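Local coordinates for protein glucose 1-dehydrogenase (Haloferax mediterranei, PDB 2VWP) that oxidises D-glucose and several other aldose sugars with NADP(+), or less readily NAD(+), as a zinc-dependent homodimeric dehydrogenase, at residues T86-P91 / G300-H305; P151-E156 / E307-A312. All coordinates share one frame; numbering follows the deposited sequence.

Contact 1: residues T86-P91 / G300-H305; sequences TVRRPP and GSVNSH. With NDP (NADPH dihydro-nicotinamide-adenine-dinucleotide phosphate), chain B.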
ATOM      1  N   THR A  86      -7.699 -18.602 -17.752  1.00 16.43           N
ATOM      2  CA  THR A  86      -6.814 -17.544 -17.253  1.00 20.50           C
ATOM      3  C   THR A  86      -5.932 -17.075 -18.410  1.00 19.21           C
ATOM      4  O   THR A  86      -5.863 -17.735 -19.449  1.00 20.78           O
ATOM      5  CB  THR A  86      -5.912 -17.986 -16.069  1.00 19.82           C
ATOM      6  OG1 THR A  86      -5.009 -19.022 -16.510  1.00 21.89           O
ATOM      7  CG2 THR A  86      -6.754 -18.503 -14.886  1.00 23.03           C
ATOM      8  N   VAL A  87      -5.243 -15.959 -18.214  1.00 19.98           N
ATOM      9  CA  VAL A  87      -4.475 -15.332 -19.288  1.00 20.05           C
ATOM     10  C   VAL A  87      -3.000 -15.741 -19.291  1.00 21.79           C
ATOM     11  O   VAL A  87      -2.421 -15.934 -20.370  1.00 23.92           O
ATOM     12  CB  VAL A  87      -4.609 -13.786 -19.267  1.00 20.38           C
ATOM     13  CG1 VAL A  87      -3.900 -13.143 -20.497  1.00 18.39           C
ATOM     14  CG2 VAL A  87      -6.093 -13.392 -19.245  1.00 20.76           C
ATOM     15  N   ARG A  88      -2.403 -15.895 -18.108  1.00 20.24           N
ATOM     16  CA  ARG A  88      -0.947 -16.090 -18.020  1.00 22.83           C
ATOM     17  C   ARG A  88      -0.511 -17.538 -18.207  1.00 23.21           C
ATOM     18  O   ARG A  88      -1.101 -18.457 -17.645  1.00 25.61           O
ATOM     19  CB  ARG A  88      -0.356 -15.482 -16.737  1.00 22.41           C
ATOM     20  CG  ARG A  88      -0.291 -13.960 -16.827  1.00 24.87           C
ATOM     21  CD  ARG A  88       0.392 -13.299 -15.654  1.00 20.62           C
ATOM     22  NE  ARG A  88       0.485 -11.858 -15.881  1.00 23.76           N
ATOM     23  CZ  ARG A  88       1.219 -11.027 -15.144  1.00 24.55           C
ATOM     24  NH1 ARG A  88       1.917 -11.478 -14.097  1.00 26.01           N
ATOM     25  NH2 ARG A  88       1.239  -9.742 -15.437  1.00 23.23           N
ATOM     26  N   ARG A  89       0.493 -17.730 -19.058  1.00 24.52           N
ATOM     27  CA  ARG A  89       1.103 -19.048 -19.248  1.00 24.19           C
ATOM     28  C   ARG A  89       2.617 -18.922 -19.048  1.00 22.81           C
ATOM     29  O   ARG A  89       3.170 -17.818 -19.179  1.00 24.93           O
ATOM     30  CB  ARG A  89       0.784 -19.600 -20.650  1.00 22.06           C
ATOM     31  CG  ARG A  89      -0.709 -19.820 -20.922  1.00 22.38           C
ATOM     32  CD  ARG A  89      -1.317 -20.999 -20.149  1.00 20.44           C
ATOM     33  NE  ARG A  89      -2.735 -21.113 -20.486  1.00 22.23           N
ATOM     34  CZ  ARG A  89      -3.711 -20.421 -19.892  1.00 21.55           C
ATOM     35  NH1 ARG A  89      -3.438 -19.598 -18.885  1.00 24.00           N
ATOM     36  NH2 ARG A  89      -4.964 -20.569 -20.292  1.00 23.14           N
ATOM     37  N   PRO A  90       3.299 -20.040 -18.726  1.00 29.33           N
ATOM     38  CA  PRO A  90       4.771 -20.016 -18.564  1.00 29.83           C
ATOM     39  C   PRO A  90       5.526 -19.398 -19.757  1.00 33.01           C
ATOM     40  O   PRO A  90       5.071 -19.512 -20.906  1.00 36.25           O
ATOM     41  CB  PRO A  90       5.134 -21.493 -18.378  1.00 32.53           C
ATOM     42  CG  PRO A  90       3.895 -22.126 -17.841  1.00 32.18           C
ATOM     43  CD  PRO A  90       2.730 -21.378 -18.452  1.00 25.93           C
ATOM     44  N   PRO A  91       6.671 -18.733 -19.496  1.00 33.97           N
ATOM     45  CA  PRO A  91       7.435 -18.172 -20.618  1.00 35.49           C
ATOM     46  C   PRO A  91       8.233 -19.261 -21.361  1.00 37.46           C
ATOM     47  O   PRO A  91       8.105 -20.448 -21.034  1.00 35.88           O
ATOM     48  CB  PRO A  91       8.364 -17.161 -19.936  1.00 34.19           C
ATOM     49  CG  PRO A  91       8.589 -17.730 -18.573  1.00 32.95           C
ATOM     50  CD  PRO A  91       7.328 -18.480 -18.199  1.00 30.25           C
ATOM     51  N   GLY A 300      -0.619  -1.277  -6.201  1.00 19.69           N
ATOM     52  CA  GLY A 300      -0.738  -1.586  -7.643  1.00 20.42           C
ATOM     53  C   GLY A 300      -1.139  -3.034  -7.839  1.00 19.95           C
ATOM     54  O   GLY A 300      -0.777  -3.887  -7.041  1.00 20.76           O
ATOM     55  N   SER A 301      -1.893  -3.321  -8.899  1.00 21.87           N
ATOM     56  CA  SER A 301      -2.354  -4.684  -9.157  1.00 20.18           C
ATOM     57  C   SER A 301      -2.439  -4.958 -10.651  1.00 21.24           C
ATOM     58  O   SER A 301      -2.884  -4.106 -11.427  1.00 22.47           O
ATOM     59  CB  SER A 301      -3.712  -4.930  -8.478  1.00 20.19           C
ATOM     60  OG  SER A 301      -4.179  -6.239  -8.714  1.00 20.91           O
ATOM     61  N   VAL A 302      -2.026  -6.154 -11.054  1.00 21.33           N
ATOM     62  CA  VAL A 302      -2.085  -6.535 -12.467  1.00 22.79           C
ATOM     63  C   VAL A 302      -2.499  -7.993 -12.591  1.00 22.89           C
ATOM     64  O   VAL A 302      -2.132  -8.816 -11.746  1.00 21.57           O
ATOM     65  CB  VAL A 302      -0.744  -6.208 -13.233  1.00 22.63           C
ATOM     66  CG1 VAL A 302       0.424  -7.032 -12.687  1.00 18.89           C
ATOM     67  CG2 VAL A 302      -0.905  -6.430 -14.741  1.00 24.82           C
ATOM     68  N   ASN A 303      -3.316  -8.292 -13.609  1.00 21.80           N
ATOM     69  CA  ASN A 303      -3.699  -9.662 -13.925  1.00 20.37           C
ATOM     70  C   ASN A 303      -4.588 -10.215 -12.787  1.00 22.01           C
ATOM     71  O   ASN A 303      -5.166  -9.448 -12.002  1.00 21.07           O
ATOM     72  CB  ASN A 303      -2.423 -10.527 -14.187  1.00 21.11           C
ATOM     73  CG  ASN A 303      -2.715 -11.872 -14.850  1.00 23.61           C
ATOM     74  OD1 ASN A 303      -2.413 -12.923 -14.281  1.00 26.61           O
ATOM     75  ND2 ASN A 303      -3.273 -11.847 -16.062  1.00 21.94           N
ATOM     76  N   SER A 304      -4.700 -11.535 -12.711  1.00 21.19           N
ATOM     77  CA  SER A 304      -5.581 -12.205 -11.756  1.00 22.95           C
ATOM     78  C   SER A 304      -5.409 -13.710 -11.930  1.00 24.04           C
ATOM     79  O   SER A 304      -4.834 -14.159 -12.921  1.00 26.16           O
ATOM     80  CB  SER A 304      -7.056 -11.822 -11.989  1.00 21.61           C
ATOM     81  OG  SER A 304      -7.478 -12.091 -13.332  1.00 21.49           O
ATOM     82  N   HIS A 305      -5.919 -14.482 -10.976  1.00 23.61           N
ATOM     83  CA  HIS A 305      -5.823 -15.931 -11.053  1.00 25.49           C
ATOM     84  C   HIS A 305      -7.114 -16.632 -10.658  1.00 25.75           C
ATOM     85  O   HIS A 305      -8.155 -15.985 -10.498  1.00 20.69           O
ATOM     86  CB  HIS A 305      -4.601 -16.467 -10.282  1.00 29.48           C
ATOM     87  CG  HIS A 305      -4.078 -17.764 -10.827  1.00 30.16           C
ATOM     88  ND1 HIS A 305      -3.834 -17.962 -12.173  1.00 29.86           N
ATOM     89  CD2 HIS A 305      -3.764 -18.927 -10.213  1.00 28.78           C
ATOM     90  CE1 HIS A 305      -3.397 -19.193 -12.364  1.00 29.97           C
ATOM     91  NE2 HIS A 305      -3.343 -19.799 -11.190  1.00 31.75           N
TER
HETATM   92  PA  NDP B 500     -10.196   2.743 -21.084  1.00 43.63           P
HETATM   93  O1A NDP B 500     -11.302   2.346 -21.991  1.00 42.91           O
HETATM   94  O2A NDP B 500      -9.155   3.567 -21.777  1.00 41.20           O
HETATM   95  O5B NDP B 500     -10.794   3.556 -19.838  1.00 42.17           O
HETATM   96  C5B NDP B 500     -10.127   4.687 -19.351  1.00 38.66           C
HETATM   97  C4B NDP B 500     -11.176   5.760 -19.175  1.00 37.58           C
HETATM   98  O4B NDP B 500     -10.593   6.774 -18.400  1.00 37.96           O
HETATM   99  C3B NDP B 500     -11.623   6.368 -20.507  1.00 38.54           C
HETATM  100  O3B NDP B 500     -13.028   6.216 -20.672  1.00 33.74           O
HETATM  101  C2B NDP B 500     -11.175   7.818 -20.413  1.00 38.32           C
HETATM  102  O2B NDP B 500     -12.155   8.742 -20.823  1.00 38.77           O
HETATM  103  C1B NDP B 500     -10.970   8.013 -18.918  1.00 37.49           C
HETATM  104  N9A NDP B 500      -9.949   9.025 -18.631  1.00 37.80           N
HETATM  105  C8A NDP B 500      -8.628   9.067 -19.027  1.00 36.81           C
HETATM  106  N7A NDP B 500      -8.081  10.204 -18.518  1.00 37.29           N
HETATM  107  C5A NDP B 500      -9.046  10.873 -17.824  1.00 37.01           C
HETATM  108  C6A NDP B 500      -9.064  12.073 -17.111  1.00 37.81           C
HETATM  109  N6A NDP B 500      -8.016  12.909 -17.126  1.00 39.08           N
HETATM  110  N1A NDP B 500     -10.246  12.466 -16.507  1.00 36.72           N
HETATM  111  C2A NDP B 500     -11.394  11.712 -16.595  1.00 34.41           C
HETATM  112  N3A NDP B 500     -11.369  10.535 -17.285  1.00 33.37           N
HETATM  113  C4A NDP B 500     -10.222  10.131 -17.890  1.00 36.43           C
HETATM  114  O3  NDP B 500      -9.562   1.381 -20.446  1.00 44.15           O
HETATM  115  PN  NDP B 500     -10.243   0.304 -19.412  1.00 39.80           P
HETATM  116  O1N NDP B 500     -11.329   0.876 -18.579  1.00 36.41           O
HETATM  117  O2N NDP B 500     -10.543  -0.971 -20.116  1.00 40.96           O
HETATM  118  O5D NDP B 500      -8.915   0.135 -18.493  1.00 39.28           O
HETATM  119  C5D NDP B 500      -8.501   1.209 -17.655  1.00 38.77           C
HETATM  120  C4D NDP B 500      -6.984   1.284 -17.419  1.00 38.89           C
HETATM  121  O4D NDP B 500      -6.578   0.140 -16.688  1.00 37.27           O
HETATM  122  C3D NDP B 500      -6.120   1.352 -18.682  1.00 39.72           C
HETATM  123  O3D NDP B 500      -4.975   2.163 -18.464  1.00 40.05           O
HETATM  124  C2D NDP B 500      -5.651  -0.076 -18.865  1.00 39.56           C
HETATM  125  O2D NDP B 500      -4.373  -0.143 -19.449  1.00 41.79           O
HETATM  126  C1D NDP B 500      -5.597  -0.569 -17.422  1.00 37.38           C
HETATM  127  N1N NDP B 500      -5.853  -2.001 -17.283  1.00 36.66           N
HETATM  128  C2N NDP B 500      -5.118  -2.638 -16.330  1.00 34.19           C
HETATM  129  C3N NDP B 500      -5.357  -3.948 -15.945  1.00 34.28           C
HETATM  130  C7N NDP B 500      -4.480  -4.560 -14.873  1.00 32.42           C
HETATM  131  O7N NDP B 500      -4.552  -5.941 -14.683  1.00 29.01           O
HETATM  132  N7N NDP B 500      -3.666  -3.789 -14.130  1.00 25.78           N
HETATM  133  C4N NDP B 500      -6.467  -4.753 -16.606  1.00 35.01           C
HETATM  134  C5N NDP B 500      -7.220  -3.942 -17.639  1.00 35.64           C
HETATM  135  C6N NDP B 500      -6.891  -2.618 -17.930  1.00 35.49           C
HETATM  136  P2B NDP B 500     -12.301   9.243 -22.347  1.00 38.72           P
HETATM  137  O1X NDP B 500     -12.646   8.084 -23.251  1.00 34.60           O
HETATM  138  O2X NDP B 500     -10.981   9.801 -22.839  1.00 38.43           O
HETATM  139  O3X NDP B 500     -13.412  10.271 -22.231  1.00 37.08           O
HETATM  140  O   HOH W   1      -5.286 -14.313 -15.960  1.00 21.15           O
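Arg-88 and Asn-303 carry the largest share of this contact, and they meet by stacking. The guanidinium and amide planes lie 16° apart, and CB of Asn-303 sits 3.5 Å above the guanidinium plane, displaced toward its rim. The aliphatic part of the arginine is engaged as well: CD of Arg-88 comes to 3.1 Å from OD1 of Asn-303. NE also lies near that oxygen, but the angle is too poor for a hydrogen bond. The extended chain from CG to NE carries the guanidinium along the amide, while its charge is met by Glu-114, a substrate-binding residue, in a salt bridge from NE.

Van der Waals contacts of carbon with nitrogen flank the stack. CG1 of Val-302 approaches NH2 of Arg-88 at 3.9 Å, and CB of Val-87 packs against ND2 of Asn-303. At the far end, the methyl CG2 of Thr-86 lies obliquely against ND1 of the His-305 ring.

Polar linkage between the segments runs through one water. It accepts from N of Val-87 at 2.8 Å, accepts more weakly from ND2 of Asn-303, and donates to O of Ser-304, so three polar groups share it.

The cofactor is gripped on the 300-305 side by backbone atoms. NADPH N7N donates to O of Ser-301 at 2.8 Å, and N of Asn-303 donates to O7N at 2.9 Å with an angle of 161°; two bonds of opposite sense fix how the carboxamide is turned. CG2 of Val-302 adds a contact to O7N.

The chemistry therefore divides Asn-303, itself a substrate-binding residue: its backbone reads the nicotinamide amide, whereas its side chain lies against Arg-88. This arrangement joins the GroES-like catalytic part to the nucleotide-binding part at the active-site cleft.

Contact 2: residues P151-E156 / E307-A312; sequences PISITE and EHFEAA. With NDP (NADPH dihydro-nicotinamide-adenine-dinucleotide phosphate), chain B.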
ATOM      1  N   PRO A 151     -12.442  -9.714 -16.995  1.00 18.64           N
ATOM      2  CA  PRO A 151     -12.280  -8.346 -16.419  1.00 17.96           C
ATOM      3  C   PRO A 151     -12.815  -8.171 -14.992  1.00 18.44           C
ATOM      4  O   PRO A 151     -12.222  -7.434 -14.221  1.00 14.16           O
ATOM      5  CB  PRO A 151     -12.999  -7.414 -17.427  1.00 19.20           C
ATOM      6  CG  PRO A 151     -13.837  -8.286 -18.273  1.00 18.21           C
ATOM      7  CD  PRO A 151     -13.181  -9.686 -18.271  1.00 18.06           C
ATOM      8  N   ILE A 152     -13.916  -8.836 -14.645  1.00 18.06           N
ATOM      9  CA  ILE A 152     -14.376  -8.830 -13.243  1.00 18.76           C
ATOM     10  C   ILE A 152     -13.264  -9.321 -12.320  1.00 16.70           C
ATOM     11  O   ILE A 152     -13.052  -8.740 -11.274  1.00 17.97           O
ATOM     12  CB  ILE A 152     -15.704  -9.612 -13.041  1.00 19.05           C
ATOM     13  CG1 ILE A 152     -16.830  -8.872 -13.776  1.00 17.54           C
ATOM     14  CG2 ILE A 152     -16.056  -9.753 -11.539  1.00 18.80           C
ATOM     15  CD1 ILE A 152     -18.091  -9.679 -14.007  1.00 14.84           C
ATOM     16  N   SER A 153     -12.559 -10.380 -12.733  1.00 17.67           N
ATOM     17  CA  SER A 153     -11.493 -11.005 -11.937  1.00 20.28           C
ATOM     18  C   SER A 153     -10.301 -10.062 -11.695  1.00 16.91           C
ATOM     19  O   SER A 153      -9.658 -10.137 -10.658  1.00 19.32           O
ATOM     20  CB  SER A 153     -11.026 -12.345 -12.571  1.00 17.89           C
ATOM     21  OG  SER A 153     -10.035 -12.157 -13.578  1.00 18.96           O
ATOM     22  N   ILE A 154     -10.024  -9.175 -12.645  1.00 18.53           N
ATOM     23  CA  ILE A 154      -8.991  -8.151 -12.481  1.00 18.05           C
ATOM     24  C   ILE A 154      -9.269  -7.292 -11.232  1.00 18.93           C
ATOM     25  O   ILE A 154      -8.366  -7.026 -10.405  1.00 15.64           O
ATOM     26  CB  ILE A 154      -8.902  -7.239 -13.741  1.00 19.77           C
ATOM     27  CG1 ILE A 154      -8.435  -8.033 -14.979  1.00 16.70           C
ATOM     28  CG2 ILE A 154      -8.025  -6.014 -13.447  1.00 18.47           C
ATOM     29  CD1 ILE A 154      -6.960  -8.545 -14.925  1.00 16.85           C
ATOM     30  N   THR A 155     -10.531  -6.881 -11.106  1.00 18.78           N
ATOM     31  CA  THR A 155     -11.006  -6.096  -9.958  1.00 17.69           C
ATOM     32  C   THR A 155     -11.039  -6.939  -8.679  1.00 19.88           C
ATOM     33  O   THR A 155     -10.673  -6.440  -7.596  1.00 17.73           O
ATOM     34  CB  THR A 155     -12.385  -5.443 -10.268  1.00 20.31           C
ATOM     35  OG1 THR A 155     -12.205  -4.512 -11.334  1.00 20.01           O
ATOM     36  CG2 THR A 155     -12.989  -4.692  -9.047  1.00 16.98           C
ATOM     37  N   GLU A 156     -11.458  -8.202  -8.795  1.00 17.00           N
ATOM     38  CA  GLU A 156     -11.444  -9.109  -7.623  1.00 18.48           C
ATOM     39  C   GLU A 156     -10.078  -9.178  -6.959  1.00 16.74           C
ATOM     40  O   GLU A 156      -9.981  -9.080  -5.743  1.00 19.73           O
ATOM     41  CB  GLU A 156     -11.938 -10.534  -7.955  1.00 19.18           C
ATOM     42  CG  GLU A 156     -13.369 -10.620  -8.468  1.00 18.70           C
ATOM     43  CD  GLU A 156     -14.439 -10.436  -7.386  1.00 22.42           C
ATOM     44  OE1 GLU A 156     -14.113 -10.170  -6.213  1.00 21.89           O
ATOM     45  OE2 GLU A 156     -15.628 -10.562  -7.722  1.00 20.71           O
ATOM     46  N   GLU A 307      -8.720 -18.218  -8.162  1.00 24.77           N
ATOM     47  CA  GLU A 307      -9.511 -17.754  -7.039  1.00 25.65           C
ATOM     48  C   GLU A 307     -10.325 -16.500  -7.406  1.00 22.07           C
ATOM     49  O   GLU A 307     -11.498 -16.392  -7.058  1.00 20.71           O
ATOM     50  CB  GLU A 307      -8.576 -17.487  -5.839  1.00 31.17           C
ATOM     51  CG  GLU A 307      -7.498 -18.592  -5.589  1.00 41.01           C
ATOM     52  CD  GLU A 307      -6.380 -18.702  -6.683  1.00 46.50           C
ATOM     53  OE1 GLU A 307      -5.983 -17.670  -7.297  1.00 45.13           O
ATOM     54  OE2 GLU A 307      -5.876 -19.841  -6.893  1.00 49.18           O
ATOM     55  N   HIS A 308      -9.700 -15.562  -8.118  1.00 22.39           N
ATOM     56  CA  HIS A 308     -10.371 -14.326  -8.571  1.00 20.12           C
ATOM     57  C   HIS A 308     -11.435 -14.577  -9.643  1.00 20.23           C
ATOM     58  O   HIS A 308     -12.466 -13.909  -9.653  1.00 20.96           O
ATOM     59  CB  HIS A 308      -9.341 -13.305  -9.044  1.00 18.61           C
ATOM     60  CG  HIS A 308      -8.207 -13.118  -8.084  1.00 19.50           C
ATOM     61  ND1 HIS A 308      -6.894 -13.349  -8.423  1.00 20.38           N
ATOM     62  CD2 HIS A 308      -8.199 -12.757  -6.774  1.00 21.33           C
ATOM     63  CE1 HIS A 308      -6.121 -13.105  -7.377  1.00 22.71           C
ATOM     64  NE2 HIS A 308      -6.892 -12.756  -6.360  1.00 19.98           N
ATOM     65  N   PHE A 309     -11.196 -15.554 -10.526  1.00 21.83           N
ATOM     66  CA  PHE A 309     -12.194 -15.954 -11.516  1.00 17.31           C
ATOM     67  C   PHE A 309     -13.390 -16.609 -10.843  1.00 18.94           C
ATOM     68  O   PHE A 309     -14.535 -16.365 -11.226  1.00 19.03           O
ATOM     69  CB  PHE A 309     -11.587 -16.884 -12.595  1.00 19.47           C
ATOM     70  CG  PHE A 309     -10.668 -16.187 -13.610  1.00 19.18           C
ATOM     71  CD1 PHE A 309      -9.446 -15.649 -13.233  1.00 17.13           C
ATOM     72  CD2 PHE A 309     -11.017 -16.141 -14.961  1.00 21.88           C
ATOM     73  CE1 PHE A 309      -8.605 -15.053 -14.150  1.00 19.27           C
ATOM     74  CE2 PHE A 309     -10.168 -15.542 -15.906  1.00 19.01           C
ATOM     75  CZ  PHE A 309      -8.966 -14.994 -15.498  1.00 18.84           C
ATOM     76  N   GLU A 310     -13.142 -17.429  -9.818  1.00 22.16           N
ATOM     77  CA  GLU A 310     -14.260 -18.031  -9.062  1.00 23.84           C
ATOM     78  C   GLU A 310     -15.104 -16.997  -8.332  1.00 19.89           C
ATOM     79  O   GLU A 310     -16.343 -17.038  -8.381  1.00 21.95           O
ATOM     80  CB  GLU A 310     -13.750 -19.086  -8.073  1.00 23.58           C
ATOM     81  CG  GLU A 310     -13.186 -20.304  -8.775  1.00 31.51           C
ATOM     82  CD  GLU A 310     -12.937 -21.494  -7.845  1.00 34.68           C
ATOM     83  OE1 GLU A 310     -13.233 -21.416  -6.619  1.00 34.65           O
ATOM     84  OE2 GLU A 310     -12.433 -22.509  -8.372  1.00 38.19           O
ATOM     85  N   ALA A 311     -14.430 -16.075  -7.645  1.00 22.79           N
ATOM     86  CA  ALA A 311     -15.079 -14.929  -6.994  1.00 20.67           C
ATOM     87  C   ALA A 311     -15.899 -14.123  -7.994  1.00 20.40           C
ATOM     88  O   ALA A 311     -17.025 -13.697  -7.703  1.00 21.44           O
ATOM     89  CB  ALA A 311     -14.017 -14.030  -6.333  1.00 22.98           C
ATOM     90  N   ALA A 312     -15.333 -13.923  -9.187  1.00 20.57           N
ATOM     91  CA  ALA A 312     -16.022 -13.202 -10.253  1.00 19.78           C
ATOM     92  C   ALA A 312     -17.366 -13.816 -10.627  1.00 18.95           C
ATOM     93  O   ALA A 312     -18.318 -13.077 -10.893  1.00 21.42           O
ATOM     94  CB  ALA A 312     -15.104 -13.080 -11.499  1.00 20.77           C
TER
HETATM   95  PA  NDP B 500     -10.196   2.743 -21.084  1.00 43.63           P
HETATM   96  O1A NDP B 500     -11.302   2.346 -21.991  1.00 42.91           O
HETATM   97  O2A NDP B 500      -9.155   3.567 -21.777  1.00 41.20           O
HETATM   98  O5B NDP B 500     -10.794   3.556 -19.838  1.00 42.17           O
HETATM   99  C5B NDP B 500     -10.127   4.687 -19.351  1.00 38.66           C
HETATM  100  C4B NDP B 500     -11.176   5.760 -19.175  1.00 37.58           C
HETATM  101  O4B NDP B 500     -10.593   6.774 -18.400  1.00 37.96           O
HETATM  102  C3B NDP B 500     -11.623   6.368 -20.507  1.00 38.54           C
HETATM  103  O3B NDP B 500     -13.028   6.216 -20.672  1.00 33.74           O
HETATM  104  C2B NDP B 500     -11.175   7.818 -20.413  1.00 38.32           C
HETATM  105  O2B NDP B 500     -12.155   8.742 -20.823  1.00 38.77           O
HETATM  106  C1B NDP B 500     -10.970   8.013 -18.918  1.00 37.49           C
HETATM  107  N9A NDP B 500      -9.949   9.025 -18.631  1.00 37.80           N
HETATM  108  C8A NDP B 500      -8.628   9.067 -19.027  1.00 36.81           C
HETATM  109  N7A NDP B 500      -8.081  10.204 -18.518  1.00 37.29           N
HETATM  110  C5A NDP B 500      -9.046  10.873 -17.824  1.00 37.01           C
HETATM  111  C6A NDP B 500      -9.064  12.073 -17.111  1.00 37.81           C
HETATM  112  N6A NDP B 500      -8.016  12.909 -17.126  1.00 39.08           N
HETATM  113  N1A NDP B 500     -10.246  12.466 -16.507  1.00 36.72           N
HETATM  114  C2A NDP B 500     -11.394  11.712 -16.595  1.00 34.41           C
HETATM  115  N3A NDP B 500     -11.369  10.535 -17.285  1.00 33.37           N
HETATM  116  C4A NDP B 500     -10.222  10.131 -17.890  1.00 36.43           C
HETATM  117  O3  NDP B 500      -9.562   1.381 -20.446  1.00 44.15           O
HETATM  118  PN  NDP B 500     -10.243   0.304 -19.412  1.00 39.80           P
HETATM  119  O1N NDP B 500     -11.329   0.876 -18.579  1.00 36.41           O
HETATM  120  O2N NDP B 500     -10.543  -0.971 -20.116  1.00 40.96           O
HETATM  121  O5D NDP B 500      -8.915   0.135 -18.493  1.00 39.28           O
HETATM  122  C5D NDP B 500      -8.501   1.209 -17.655  1.00 38.77           C
HETATM  123  C4D NDP B 500      -6.984   1.284 -17.419  1.00 38.89           C
HETATM  124  O4D NDP B 500      -6.578   0.140 -16.688  1.00 37.27           O
HETATM  125  C3D NDP B 500      -6.120   1.352 -18.682  1.00 39.72           C
HETATM  126  O3D NDP B 500      -4.975   2.163 -18.464  1.00 40.05           O
HETATM  127  C2D NDP B 500      -5.651  -0.076 -18.865  1.00 39.56           C
HETATM  128  O2D NDP B 500      -4.373  -0.143 -19.449  1.00 41.79           O
HETATM  129  C1D NDP B 500      -5.597  -0.569 -17.422  1.00 37.38           C
HETATM  130  N1N NDP B 500      -5.853  -2.001 -17.283  1.00 36.66           N
HETATM  131  C2N NDP B 500      -5.118  -2.638 -16.330  1.00 34.19           C
HETATM  132  C3N NDP B 500      -5.357  -3.948 -15.945  1.00 34.28           C
HETATM  133  C7N NDP B 500      -4.480  -4.560 -14.873  1.00 32.42           C
HETATM  134  O7N NDP B 500      -4.552  -5.941 -14.683  1.00 29.01           O
HETATM  135  N7N NDP B 500      -3.666  -3.789 -14.130  1.00 25.78           N
HETATM  136  C4N NDP B 500      -6.467  -4.753 -16.606  1.00 35.01           C
HETATM  137  C5N NDP B 500      -7.220  -3.942 -17.639  1.00 35.64           C
HETATM  138  C6N NDP B 500      -6.891  -2.618 -17.930  1.00 35.49           C
HETATM  139  P2B NDP B 500     -12.301   9.243 -22.347  1.00 38.72           P
HETATM  140  O1X NDP B 500     -12.646   8.084 -23.251  1.00 34.60           O
HETATM  141  O2X NDP B 500     -10.981   9.801 -22.839  1.00 38.43           O
HETATM  142  O3X NDP B 500     -13.412  10.271 -22.231  1.00 37.08           O
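Ser-153, Glu-156 and Ala-312 bury the most surface where two helices of the nucleotide-binding, Rossmann-type part of the subunit pack together. The axes of 151-156 and 307-312 come within 8.0 Å and cross at 111°, and the nearest CA pair is Ser-153 with His-308.

Ser-153 faces the second helix at this crossing. Its CB lies 4.0 Å from the centroid of the Phe-309 ring and 22° off the ring normal, a CH-pi contact over the face. OG sits above the same face, toward the rim, 3.3 Å from CE1 of Phe-309. With chi1 at 85°, OG stands between the backbone N and the carbonyl carbon, from where it also bonds to Ser-304 OG and Glu-150 O. The Phe-309 ring packs too on the side chain of Glu-150, which binds the catalytic zinc. Replacing Phe-309 by an alanine would probably leave Ser-153 without the ring face beneath its CB and OG, opening a gap beside Glu-150.

Glu-156 lies along the backbone of the other helix. Bent at chi2, its chain brings CG to 3.6 Å from O of His-308 and sets CD against the Ala-311 methyl; the carboxylate finds its polar partner in Thr-315, through OE2. His-308 touches O of Ser-153 with its CB, while NE2 bonds to Glu-160.

Ala-312 makes the tightest carbon contact: its CB meets CG2 of Ile-152 at 3.5 Å, closer than usual for two carbons.

How the contacts relate
Every touching residue of contact 1 is buried, whereas contact 2, centred 12 Å away, is buried except at Glu-156 and Ala-311, which are partly exposed. Contact 1 spans the GroES-like and nucleotide-binding parts, with a loop on one side and an irregular segment holding strand 88-89 on the other; contact 2 stays within the nucleotide-binding part, helix on helix. Their chemistry follows: planar stacking, a bridging water and backbone bonds to the carboxamide at the cleft, against carbon packing, an aromatic face and a carboxylate along the backbone in contact 2, where Ile-154 touches the cofactor. The loop of contact 1 runs directly into helix 306-318, and CA of Thr-86 packs on CZ of Phe-309 at 3.8 Å.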